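Side-chain contacts in 2-(acetamidomethylene)succinate hydrolase (Mesorhizobium loti, PDB 3KXP), which catalyses the last step of vitamin B6 degradation, hydrolysing (E)-2-(acetamidomethylene)succinate to succinic semialdehyde, acetate, ammonia and carbon dioxide: residues M71-G76 with A82-L87; M88-D93 with I303-I308; T150-A153 with L158-S161; P257-R262 with T309-A314. All coordinates share one frame; numbering follows the deposited sequence.

Contact 1: residues M71-G76 with A82-L87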
loop_
_atom_site.group_PDB
_atom_site.type_symbol
_atom_site.label_atom_id
_atom_site.label_comp_id
_atom_site.label_asym_id
_atom_site.label_seq_id
_atom_site.Cartn_x
_atom_site.Cartn_y
_atom_site.Cartn_z
HETATM N N MSE A 71 -15.371 8.779 5.854
HETATM C CA MSE A 71 -14.167 9.085 5.093
HETATM C C MSE A 71 -14.108 10.595 4.880
HETATM O O MSE A 71 -14.924 11.160 4.149
HETATM C CB MSE A 71 -14.194 8.368 3.752
HETATM C CG MSE A 71 -12.874 8.424 3.023
HETATM SE SE MSE A 71 -12.892 7.340 1.422
HETATM C CE MSE A 71 -12.661 5.598 2.238
ATOM N N LEU A 72 -13.138 11.244 5.519
ATOM C CA LEU A 72 -12.985 12.697 5.431
ATOM C C LEU A 72 -11.908 13.136 4.439
ATOM O O LEU A 72 -10.838 12.532 4.373
ATOM C CB LEU A 72 -12.669 13.258 6.820
ATOM C CG LEU A 72 -13.694 12.879 7.894
ATOM C CD1 LEU A 72 -13.235 13.359 9.257
ATOM C CD2 LEU A 72 -15.048 13.483 7.536
ATOM N N PHE A 73 -12.192 14.195 3.679
ATOM C CA PHE A 73 -11.248 14.705 2.694
ATOM C C PHE A 73 -10.779 16.129 3.018
ATOM O O PHE A 73 -11.596 17.026 3.228
ATOM C CB PHE A 73 -11.880 14.695 1.306
ATOM C CG PHE A 73 -12.274 13.329 0.811
ATOM C CD1 PHE A 73 -13.359 12.655 1.361
ATOM C CD2 PHE A 73 -11.606 12.749 -0.257
ATOM C CE1 PHE A 73 -13.779 11.425 0.843
ATOM C CE2 PHE A 73 -12.019 11.515 -0.781
ATOM C CZ PHE A 73 -13.105 10.858 -0.231
ATOM N N PHE A 74 -9.463 16.338 3.030
ATOM C CA PHE A 74 -8.887 17.643 3.341
ATOM C C PHE A 74 -8.007 18.203 2.216
ATOM O O PHE A 74 -6.974 17.625 1.868
ATOM C CB PHE A 74 -8.083 17.550 4.635
ATOM C CG PHE A 74 -8.856 16.967 5.777
ATOM C CD1 PHE A 74 -9.031 15.589 5.885
ATOM C CD2 PHE A 74 -9.436 17.794 6.735
ATOM C CE1 PHE A 74 -9.770 15.041 6.932
ATOM C CE2 PHE A 74 -10.178 17.255 7.788
ATOM C CZ PHE A 74 -10.345 15.875 7.887
ATOM N N HIS A 75 -8.423 19.350 1.682
ATOM C CA HIS A 75 -7.755 20.047 0.576
ATOM C C HIS A 75 -6.374 20.649 0.888
ATOM O O HIS A 75 -5.931 20.673 2.038
ATOM C CB HIS A 75 -8.680 21.167 0.094
ATOM C CG HIS A 75 -8.913 22.222 1.131
ATOM N ND1 HIS A 75 -7.969 23.175 1.442
ATOM C CD2 HIS A 75 -9.929 22.401 2.009
ATOM C CE1 HIS A 75 -8.388 23.892 2.471
ATOM N NE2 HIS A 75 -9.574 23.441 2.834
ATOM N N GLY A 76 -5.707 21.156 -0.149
ATOM C CA GLY A 76 -4.405 21.781 0.030
ATOM C C GLY A 76 -4.551 23.268 0.339
ATOM O O GLY A 76 -5.673 23.788 0.342
ATOM N N ALA A 82 -14.656 21.622 -2.329
ATOM C CA ALA A 82 -15.265 21.239 -3.605
ATOM C C ALA A 82 -14.405 20.423 -4.571
ATOM O O ALA A 82 -14.936 19.630 -5.347
ATOM C CB ALA A 82 -15.790 22.477 -4.322
ATOM N N VAL A 83 -13.090 20.608 -4.539
ATOM C CA VAL A 83 -12.224 19.881 -5.457
ATOM C C VAL A 83 -12.344 18.364 -5.308
ATOM O O VAL A 83 -11.908 17.616 -6.185
ATOM C CB VAL A 83 -10.744 20.282 -5.271
ATOM C CG1 VAL A 83 -10.610 21.800 -5.346
ATOM C CG2 VAL A 83 -10.211 19.753 -3.937
ATOM N N PHE A 84 -12.945 17.905 -4.215
ATOM C CA PHE A 84 -13.082 16.469 -3.993
ATOM C C PHE A 84 -14.395 15.838 -4.446
ATOM O O PHE A 84 -14.514 14.611 -4.450
ATOM C CB PHE A 84 -12.873 16.135 -2.511
ATOM C CG PHE A 84 -11.466 16.345 -2.033
ATOM C CD1 PHE A 84 -11.152 17.413 -1.197
ATOM C CD2 PHE A 84 -10.450 15.475 -2.424
ATOM C CE1 PHE A 84 -9.842 17.613 -0.753
ATOM C CE2 PHE A 84 -9.143 15.666 -1.989
ATOM C CZ PHE A 84 -8.837 16.737 -1.150
ATOM N N GLU A 85 -15.377 16.644 -4.834
ATOM C CA GLU A 85 -16.658 16.066 -5.234
ATOM C C GLU A 85 -16.544 14.989 -6.317
ATOM O O GLU A 85 -17.170 13.942 -6.208
ATOM C CB GLU A 85 -17.655 17.160 -5.669
ATOM C CG GLU A 85 -17.940 18.200 -4.582
ATOM C CD GLU A 85 -19.277 18.931 -4.750
ATOM O OE1 GLU A 85 -19.758 19.075 -5.894
ATOM O OE2 GLU A 85 -19.837 19.381 -3.724
ATOM N N PRO A 86 -15.734 15.217 -7.362
ATOM C CA PRO A 86 -15.623 14.188 -8.405
ATOM C C PRO A 86 -15.149 12.839 -7.853
ATOM O O PRO A 86 -15.609 11.779 -8.281
ATOM C CB PRO A 86 -14.607 14.785 -9.381
ATOM C CG PRO A 86 -14.745 16.265 -9.167
ATOM C CD PRO A 86 -14.882 16.376 -7.674
ATOM N N LEU A 87 -14.221 12.889 -6.905
ATOM C CA LEU A 87 -13.684 11.679 -6.305
ATOM C C LEU A 87 -14.657 11.027 -5.320
ATOM O O LEU A 87 -14.741 9.797 -5.239
ATOM C CB LEU A 87 -12.366 11.993 -5.592
ATOM C CG LEU A 87 -11.756 10.821 -4.820
ATOM C CD1 LEU A 87 -11.517 9.660 -5.781
ATOM C CD2 LEU A 87 -10.464 11.255 -4.137
#

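Contact 2: residues M88-D93 with I303-I308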
loop_
_atom_site.group_PDB
_atom_site.type_symbol
_atom_site.label_atom_id
_atom_site.label_comp_id
_atom_site.label_asym_id
_atom_site.label_seq_id
_atom_site.Cartn_x
_atom_site.Cartn_y
_atom_site.Cartn_z
HETATM N N MSE A 88 -15.397 11.853 -4.585
HETATM C CA MSE A 88 -16.345 11.368 -3.585
HETATM C C MSE A 88 -17.549 10.644 -4.158
HETATM O O MSE A 88 -17.985 9.629 -3.616
HETATM C CB MSE A 88 -16.846 12.527 -2.731
HETATM C CG MSE A 88 -15.748 13.361 -2.136
HETATM SE SE MSE A 88 -16.480 14.780 -1.084
HETATM C CE MSE A 88 -16.255 13.976 0.644
ATOM N N ILE A 89 -18.103 11.176 -5.241
ATOM C CA ILE A 89 -19.261 10.554 -5.857
ATOM C C ILE A 89 -18.959 9.082 -6.118
ATOM O O ILE A 89 -19.845 8.236 -6.036
ATOM C CB ILE A 89 -19.630 11.246 -7.184
ATOM C CG1 ILE A 89 -20.094 12.676 -6.911
ATOM C CG2 ILE A 89 -20.735 10.479 -7.883
ATOM C CD1 ILE A 89 -20.535 13.436 -8.149
ATOM N N ARG A 90 -17.691 8.795 -6.404
ATOM C CA ARG A 90 -17.221 7.441 -6.698
ATOM C C ARG A 90 -17.149 6.516 -5.487
ATOM O O ARG A 90 -17.092 5.299 -5.641
ATOM C CB ARG A 90 -15.831 7.506 -7.334
ATOM C CG ARG A 90 -15.789 8.041 -8.753
ATOM C CD ARG A 90 -16.127 6.951 -9.753
ATOM N NE ARG A 90 -15.786 7.346 -11.114
ATOM C CZ ARG A 90 -14.571 7.721 -11.502
ATOM N NH1 ARG A 90 -13.571 7.757 -10.633
ATOM N NH2 ARG A 90 -14.354 8.063 -12.763
ATOM N N LEU A 91 -17.142 7.083 -4.288
ATOM C CA LEU A 91 -17.043 6.267 -3.084
ATOM C C LEU A 91 -18.246 6.403 -2.165
ATOM O O LEU A 91 -18.296 5.761 -1.114
ATOM C CB LEU A 91 -15.771 6.645 -2.313
ATOM C CG LEU A 91 -14.433 6.379 -3.012
ATOM C CD1 LEU A 91 -13.330 7.227 -2.390
ATOM C CD2 LEU A 91 -14.105 4.906 -2.923
ATOM N N SER A 92 -19.208 7.229 -2.573
ATOM C CA SER A 92 -20.421 7.508 -1.796
ATOM C C SER A 92 -21.340 6.331 -1.493
ATOM O O SER A 92 -21.963 6.284 -0.431
ATOM C CB SER A 92 -21.239 8.599 -2.484
ATOM O OG SER A 92 -20.579 9.846 -2.393
ATOM N N ASP A 93 -21.437 5.392 -2.427
ATOM C CA ASP A 93 -22.288 4.234 -2.225
ATOM C C ASP A 93 -21.799 3.304 -1.115
ATOM O O ASP A 93 -22.587 2.538 -0.566
ATOM C CB ASP A 93 -22.435 3.455 -3.537
ATOM C CG ASP A 93 -21.188 3.524 -4.407
ATOM O OD1 ASP A 93 -20.105 3.074 -3.968
ATOM O OD2 ASP A 93 -21.297 4.033 -5.545
ATOM N N ILE A 303 -6.200 6.856 -11.564
ATOM C CA ILE A 303 -5.147 6.167 -10.828
ATOM C C ILE A 303 -5.244 6.455 -9.327
ATOM O O ILE A 303 -4.989 5.577 -8.503
ATOM C CB ILE A 303 -3.763 6.573 -11.351
ATOM C CG1 ILE A 303 -3.680 6.279 -12.853
ATOM C CG2 ILE A 303 -2.673 5.808 -10.608
ATOM C CD1 ILE A 303 -2.398 6.789 -13.500
ATOM N N THR A 304 -5.634 7.680 -8.983
ATOM C CA THR A 304 -5.782 8.085 -7.588
ATOM C C THR A 304 -6.875 7.234 -6.948
ATOM O O THR A 304 -6.714 6.703 -5.843
ATOM C CB THR A 304 -6.188 9.581 -7.472
ATOM O OG1 THR A 304 -5.140 10.410 -7.996
ATOM C CG2 THR A 304 -6.438 9.956 -6.023
ATOM N N LEU A 305 -7.991 7.110 -7.653
ATOM C CA LEU A 305 -9.117 6.328 -7.162
ATOM C C LEU A 305 -8.713 4.873 -6.939
ATOM O O LEU A 305 -8.936 4.323 -5.862
ATOM C CB LEU A 305 -10.276 6.391 -8.154
ATOM C CG LEU A 305 -11.485 5.524 -7.808
ATOM C CD1 LEU A 305 -12.056 5.947 -6.456
ATOM C CD2 LEU A 305 -12.524 5.648 -8.913
ATOM N N LYS A 306 -8.116 4.258 -7.957
ATOM C CA LYS A 306 -7.686 2.864 -7.866
ATOM C C LYS A 306 -6.696 2.632 -6.714
ATOM O O LYS A 306 -6.712 1.592 -6.060
ATOM C CB LYS A 306 -7.052 2.426 -9.186
ATOM C CG LYS A 306 -7.766 1.276 -9.873
ATOM C CD LYS A 306 -7.861 0.047 -8.972
ATOM C CE LYS A 306 -8.505 -1.132 -9.691
ATOM N NZ LYS A 306 -8.585 -2.346 -8.825
ATOM N N ALA A 307 -5.830 3.609 -6.478
ATOM C CA ALA A 307 -4.845 3.507 -5.415
ATOM C C ALA A 307 -5.545 3.522 -4.070
ATOM O O ALA A 307 -5.129 2.833 -3.143
ATOM C CB ALA A 307 -3.869 4.656 -5.503
ATOM N N ILE A 308 -6.608 4.312 -3.958
ATOM C CA ILE A 308 -7.351 4.387 -2.705
ATOM C C ILE A 308 -8.155 3.105 -2.463
ATOM O O ILE A 308 -8.180 2.579 -1.349
ATOM C CB ILE A 308 -8.304 5.596 -2.690
ATOM C CG1 ILE A 308 -7.488 6.889 -2.667
ATOM C CG2 ILE A 308 -9.219 5.520 -1.479
ATOM C CD1 ILE A 308 -8.315 8.146 -2.787
#

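Contact 3: residues T150-A153 with L158-S161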
loop_
_atom_site.group_PDB
_atom_site.type_symbol
_atom_site.label_atom_id
_atom_site.label_comp_id
_atom_site.label_asym_id
_atom_site.label_seq_id
_atom_site.Cartn_x
_atom_site.Cartn_y
_atom_site.Cartn_z
ATOM N N THR A 150 -0.638 14.048 11.004
ATOM C CA THR A 150 -0.403 14.600 12.340
ATOM C C THR A 150 -1.561 14.163 13.248
ATOM O O THR A 150 -1.354 13.745 14.384
ATOM C CB THR A 150 -0.336 16.143 12.313
ATOM O OG1 THR A 150 0.743 16.560 11.468
ATOM C CG2 THR A 150 -0.101 16.697 13.718
ATOM N N ALA A 151 -2.778 14.238 12.721
ATOM C CA ALA A 151 -3.968 13.851 13.466
ATOM C C ALA A 151 -3.939 12.369 13.845
ATOM O O ALA A 151 -4.194 12.010 14.994
ATOM C CB ALA A 151 -5.220 14.153 12.640
ATOM N N ALA A 152 -3.637 11.521 12.869
ATOM C CA ALA A 152 -3.578 10.079 13.079
ATOM C C ALA A 152 -2.565 9.685 14.154
ATOM O O ALA A 152 -2.800 8.768 14.942
ATOM C CB ALA A 152 -3.236 9.383 11.765
ATOM N N ALA A 153 -1.437 10.379 14.176
ATOM C CA ALA A 153 -0.392 10.094 15.144
ATOM C C ALA A 153 -0.758 10.591 16.541
ATOM O O ALA A 153 -0.290 10.049 17.543
ATOM C CB ALA A 153 0.921 10.732 14.691
ATOM N N LEU A 158 -9.264 7.787 16.853
ATOM C CA LEU A 158 -10.214 8.498 16.009
ATOM C C LEU A 158 -10.040 8.244 14.508
ATOM O O LEU A 158 -10.952 8.495 13.718
ATOM C CB LEU A 158 -10.124 10.002 16.293
ATOM C CG LEU A 158 -10.417 10.398 17.741
ATOM C CD1 LEU A 158 -10.245 11.906 17.925
ATOM C CD2 LEU A 158 -11.837 9.963 18.098
ATOM N N VAL A 159 -8.875 7.742 14.112
ATOM C CA VAL A 159 -8.625 7.510 12.699
ATOM C C VAL A 159 -8.215 6.092 12.330
ATOM O O VAL A 159 -7.300 5.500 12.908
ATOM C CB VAL A 159 -7.594 8.542 12.154
ATOM C CG1 VAL A 159 -6.655 8.956 13.256
ATOM C CG2 VAL A 159 -6.827 7.968 10.970
ATOM N N ARG A 160 -8.928 5.566 11.346
ATOM C CA ARG A 160 -8.732 4.222 10.829
ATOM C C ARG A 160 -7.497 4.108 9.933
ATOM O O ARG A 160 -6.695 3.184 10.077
ATOM C CB ARG A 160 -9.990 3.817 10.057
ATOM C CG ARG A 160 -9.876 2.549 9.242
ATOM C CD ARG A 160 -11.215 2.239 8.578
ATOM N NE ARG A 160 -11.041 1.463 7.353
ATOM C CZ ARG A 160 -12.036 0.997 6.607
ATOM N NH1 ARG A 160 -13.298 1.219 6.954
ATOM N NH2 ARG A 160 -11.760 0.309 5.507
ATOM N N SER A 161 -7.348 5.056 9.014
ATOM C CA SER A 161 -6.232 5.049 8.084
ATOM C C SER A 161 -6.125 6.378 7.355
ATOM O O SER A 161 -7.082 7.154 7.301
ATOM C CB SER A 161 -6.412 3.928 7.065
ATOM O OG SER A 161 -7.676 4.029 6.439
#

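Contact 4: residues P257-R262 with T309-A314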
loop_
_atom_site.group_PDB
_atom_site.type_symbol
_atom_site.label_atom_id
_atom_site.label_comp_id
_atom_site.label_asym_id
_atom_site.label_seq_id
_atom_site.Cartn_x
_atom_site.Cartn_y
_atom_site.Cartn_z
ATOM N N PRO A 257 -2.468 2.726 9.635
ATOM C CA PRO A 257 -2.083 2.588 8.222
ATOM C C PRO A 257 -2.034 3.917 7.472
ATOM O O PRO A 257 -2.952 4.731 7.572
ATOM C CB PRO A 257 -3.163 1.666 7.657
ATOM C CG PRO A 257 -3.558 0.842 8.853
ATOM C CD PRO A 257 -3.632 1.879 9.943
ATOM N N VAL A 258 -0.958 4.123 6.721
ATOM C CA VAL A 258 -0.796 5.335 5.931
ATOM C C VAL A 258 -0.267 5.010 4.538
ATOM O O VAL A 258 0.797 4.412 4.387
ATOM C CB VAL A 258 0.170 6.324 6.609
ATOM C CG1 VAL A 258 0.386 7.555 5.717
ATOM C CG2 VAL A 258 -0.391 6.737 7.966
ATOM N N LEU A 259 -1.028 5.385 3.518
ATOM C CA LEU A 259 -0.617 5.165 2.144
ATOM C C LEU A 259 0.016 6.473 1.672
ATOM O O LEU A 259 -0.599 7.532 1.764
ATOM C CB LEU A 259 -1.822 4.838 1.271
ATOM C CG LEU A 259 -1.541 4.755 -0.235
ATOM C CD1 LEU A 259 -0.777 3.468 -0.555
ATOM C CD2 LEU A 259 -2.866 4.775 -1.002
ATOM N N ILE A 260 1.246 6.407 1.183
ATOM C CA ILE A 260 1.917 7.608 0.707
ATOM C C ILE A 260 1.762 7.697 -0.804
ATOM O O ILE A 260 2.123 6.767 -1.531
ATOM C CB ILE A 260 3.418 7.593 1.040
ATOM C CG1 ILE A 260 3.622 7.458 2.549
ATOM C CG2 ILE A 260 4.064 8.874 0.546
ATOM C CD1 ILE A 260 5.079 7.275 2.952
ATOM N N VAL A 261 1.208 8.808 -1.274
ATOM C CA VAL A 261 1.027 9.002 -2.703
ATOM C C VAL A 261 1.828 10.212 -3.141
ATOM O O VAL A 261 1.709 11.285 -2.547
ATOM C CB VAL A 261 -0.455 9.228 -3.064
ATOM C CG1 VAL A 261 -0.585 9.527 -4.545
ATOM C CG2 VAL A 261 -1.269 7.990 -2.714
ATOM N N ARG A 262 2.672 10.030 -4.154
ATOM C CA ARG A 262 3.469 11.137 -4.673
ATOM C C ARG A 262 3.256 11.253 -6.165
ATOM O O ARG A 262 3.019 10.256 -6.847
ATOM C CB ARG A 262 4.975 10.941 -4.436
ATOM C CG ARG A 262 5.787 12.169 -4.879
ATOM C CD ARG A 262 7.289 11.963 -4.911
ATOM N NE ARG A 262 7.710 11.464 -6.213
ATOM C CZ ARG A 262 8.307 12.185 -7.157
ATOM N NH1 ARG A 262 8.586 13.469 -6.971
ATOM N NH2 ARG A 262 8.610 11.610 -8.307
ATOM N N THR A 309 -8.795 2.595 -3.507
ATOM C CA THR A 309 -9.580 1.377 -3.364
ATOM C C THR A 309 -8.666 0.179 -3.128
ATOM O O THR A 309 -9.044 -0.748 -2.428
ATOM C CB THR A 309 -10.487 1.123 -4.596
ATOM O OG1 THR A 309 -9.693 1.069 -5.787
ATOM C CG2 THR A 309 -11.516 2.244 -4.738
ATOM N N ASN A 310 -7.461 0.190 -3.687
ATOM C CA ASN A 310 -6.546 -0.930 -3.451
ATOM C C ASN A 310 -6.144 -0.922 -1.979
ATOM O O ASN A 310 -6.022 -1.970 -1.343
ATOM C CB ASN A 310 -5.280 -0.817 -4.306
ATOM C CG ASN A 310 -5.507 -1.209 -5.756
ATOM O OD1 ASN A 310 -6.360 -2.049 -6.062
ATOM N ND2 ASN A 310 -4.724 -0.618 -6.656
ATOM N N PHE A 311 -5.962 0.284 -1.449
ATOM C CA PHE A 311 -5.551 0.494 -0.064
ATOM C C PHE A 311 -6.573 0.039 0.968
ATOM O O PHE A 311 -6.322 -0.892 1.728
ATOM C CB PHE A 311 -5.250 1.977 0.163
ATOM C CG PHE A 311 -4.619 2.277 1.495
ATOM C CD1 PHE A 311 -5.042 3.368 2.246
ATOM C CD2 PHE A 311 -3.575 1.492 1.980
ATOM C CE1 PHE A 311 -4.434 3.678 3.460
ATOM C CE2 PHE A 311 -2.958 1.788 3.189
ATOM C CZ PHE A 311 -3.384 2.885 3.936
ATOM N N ILE A 312 -7.727 0.700 0.987
ATOM C CA ILE A 312 -8.772 0.389 1.958
ATOM C C ILE A 312 -9.524 -0.939 1.776
ATOM O O ILE A 312 -10.071 -1.470 2.745
ATOM C CB ILE A 312 -9.800 1.547 2.026
ATOM C CG1 ILE A 312 -10.405 1.783 0.643
ATOM C CG2 ILE A 312 -9.112 2.826 2.515
ATOM C CD1 ILE A 312 -11.412 2.897 0.588
ATOM N N ASP A 313 -9.543 -1.482 0.560
ATOM C CA ASP A 313 -10.253 -2.734 0.310
ATOM C C ASP A 313 -9.426 -4.007 0.491
ATOM O O ASP A 313 -9.983 -5.103 0.518
ATOM C CB ASP A 313 -10.855 -2.749 -1.099
ATOM C CG ASP A 313 -11.973 -1.738 -1.272
ATOM O OD1 ASP A 313 -12.561 -1.323 -0.249
ATOM O OD2 ASP A 313 -12.269 -1.374 -2.434
ATOM N N ALA A 314 -8.110 -3.865 0.609
ATOM C CA ALA A 314 -7.222 -5.021 0.771
ATOM C C ALA A 314 -7.690 -6.003 1.852
ATOM O O ALA A 314 -7.951 -5.619 2.997
ATOM C CB ALA A 314 -5.801 -4.542 1.077
#

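Contact 1: residues M71-G76 with A82-L87
The ring of F84 lies against the end of strand 70-74, with the CB of F73 over one of its faces. This CH-pi contact puts F73 CB 3.9 Å from the F84 ring centroid, 16° off the normal. F84 CG stands anti to its own carbonyl carbon (chi1 -68°), which carries the ring up to F73 CB and the backbone of H75. The two rings meet obliquely, F73 CD2 lying 3.7 Å from F84 CD2. H75 N lies at the edge of the F84 ring, in its plane, 3.3 Å from F84 CE1, and V83 CG2 sits on the opposite face, so this part is tightly filled. Packing is sparser toward the partly exposed L87, where one methyl, CD2, touches the edge of the F73 ring at CE2, 3.7 Å away. Were F84 an alanine, F73 CB would probably lose the ring face it rests on. Within this beta-alpha-beta unit the H75 imidazole turns away from segment 82-87. I77 and L143 nearby bind chloride, consistent with an oxyanion-hole region. No hydrogen bond crosses the contact: strand and segment A82-L87 meet through apolar side chains, while the H75 imidazole bonds elsewhere, ND1 to G76 O (2.6 Å, almost straight) and NE2 to Q102 N.

Contact 2: residues M88-D93 with I303-I308
L305, on the C-terminal helix 301-313 of the alpha/beta hydrolase fold, packs against R90 and L91, in the part of the chain that follows strand 70-74 and leads to strand 96-100. Its two methyls share the work. CD1 lies 4.2 Å from L91 CG in a purely apolar contact on the buried side, whereas CD2 faces the aliphatic part of R90, 3.9 Å from CD and 4.1 Å from CB. The arginine chain crosses the leucine at about a right angle. A bend at its second torsion (chi2 -82°) folds it back over L305 CD2 instead of letting it run straight out. The modelled approach of R90 NH1 to this methyl is too short to be trusted in detail. The charge of the exposed R90 is met one turn back along the C-terminal helix by E302, whose OE2 forms a salt bridge with R90 NH2. L91 also packs on M71 and T97 of the central sheet. The turn that carries R90 and L91 is itself tied at M88 O, which takes L91 N at 2.8 Å and, from the other face of the carbonyl plane, S92 OG at 2.9 Å, 56° out of that plane.

Contact 3: residues T150-A153 with L158-S161
The carbonyl oxygen of V159 accepts a hydrogen bond from K256 NZ, while the side chain of the same valine turns to helix 143-154 and meets A152. CG1 does most of the touching. It presses on the helix backbone 3.3 Å from A152 CA, a tight approach, and lies 3.8 Å from A152 CB. The other branch, CG2, comes alongside the same methyl at 3.9 Å from A152 CB. Both valine methyls thus rest on A152 CB. The first torsion of V159, 30°, is well off a staggered position, which may reflect the close fit of CG1 against the helix. On the near side of the helix CG1 also skirts A151 O, at a looser 4.3 Å. The helix here follows the nucleophile elbow that carries S142, the probable nucleophile, and leads through a short connection into strand 159-165, making a beta-alpha-beta unit of the alpha/beta hydrolase fold. The small size of A152 is consistent with the close approach of helix and strand. V159 also packs on L138 of the neighbouring strand 136-141, and A152 on V254. The chain then turns a corner at R160, whose side chain extends away from the helix, its NH2 hydrogen-bonded to A314 O of the second subunit.

Contact 4: residues P257-R262 with T309-A314
F311 lays its ring flat against L259, so that one aliphatic carbon stands almost exactly over the centre of an aromatic face. Beginning at the root of the phenylalanine, CB lies 3.9 Å from L259 CD2. From CG outward the nearest atom is no longer this methyl but the base of the leucine, with F311 CE1 3.6 Å from L259 CB. At the tip, CZ reaches the strand backbone, 3.5 Å from L259 N, and brushes P257 CB at 3.9 Å. The carbonyl carbon of P257 lies at the ring edge, in plane. The whole ring is thus centred under L259 CB, which is 3.5 Å from the centroid and only 6° off the normal, a CH-pi contact of nearly ideal geometry. The two side chains slide past each other in opposite directions. Each leaves its backbone with CG opposite the N (chi1 -171° in F311, 173° in L259), and L259 CD2 comes back toward the root of F311. If a serine stood in place of F311, L259 CB and P257 CB would probably lose the ring face and tip they pack on, and a gap would open between helix and strand. Around this pair the fold closes on several sides: L259 touches V287 of strand 286-289, F311 also packs on A314 of the second subunit, and, reaching S161 and V163 as well, the F311 side chain bridges from helix 301-313 to the adjacent strands 258-263 and 159-165 of the central sheet, near the dimer interface.

From the N terminus, contact 1 closes first, with five residues between segments 71-76 and 82-87. Contact 2 opens directly after it at 88-93 and does not close until 303-308, so its long loop encloses contact 3, a short closure between helix 143-154 and strand 159-165. Contact 4 opens at 257-262, inside that same loop, but closes at 309-314, beyond it; contacts 2 and 4 therefore cross, sharing helix 301-313. This helix also reaches contact 1, where L305 touches L87 and I312 meets M71. Separately, contacts 3 and 4 meet between neighbouring strands of the central sheet, where P257 abuts R160 and S161.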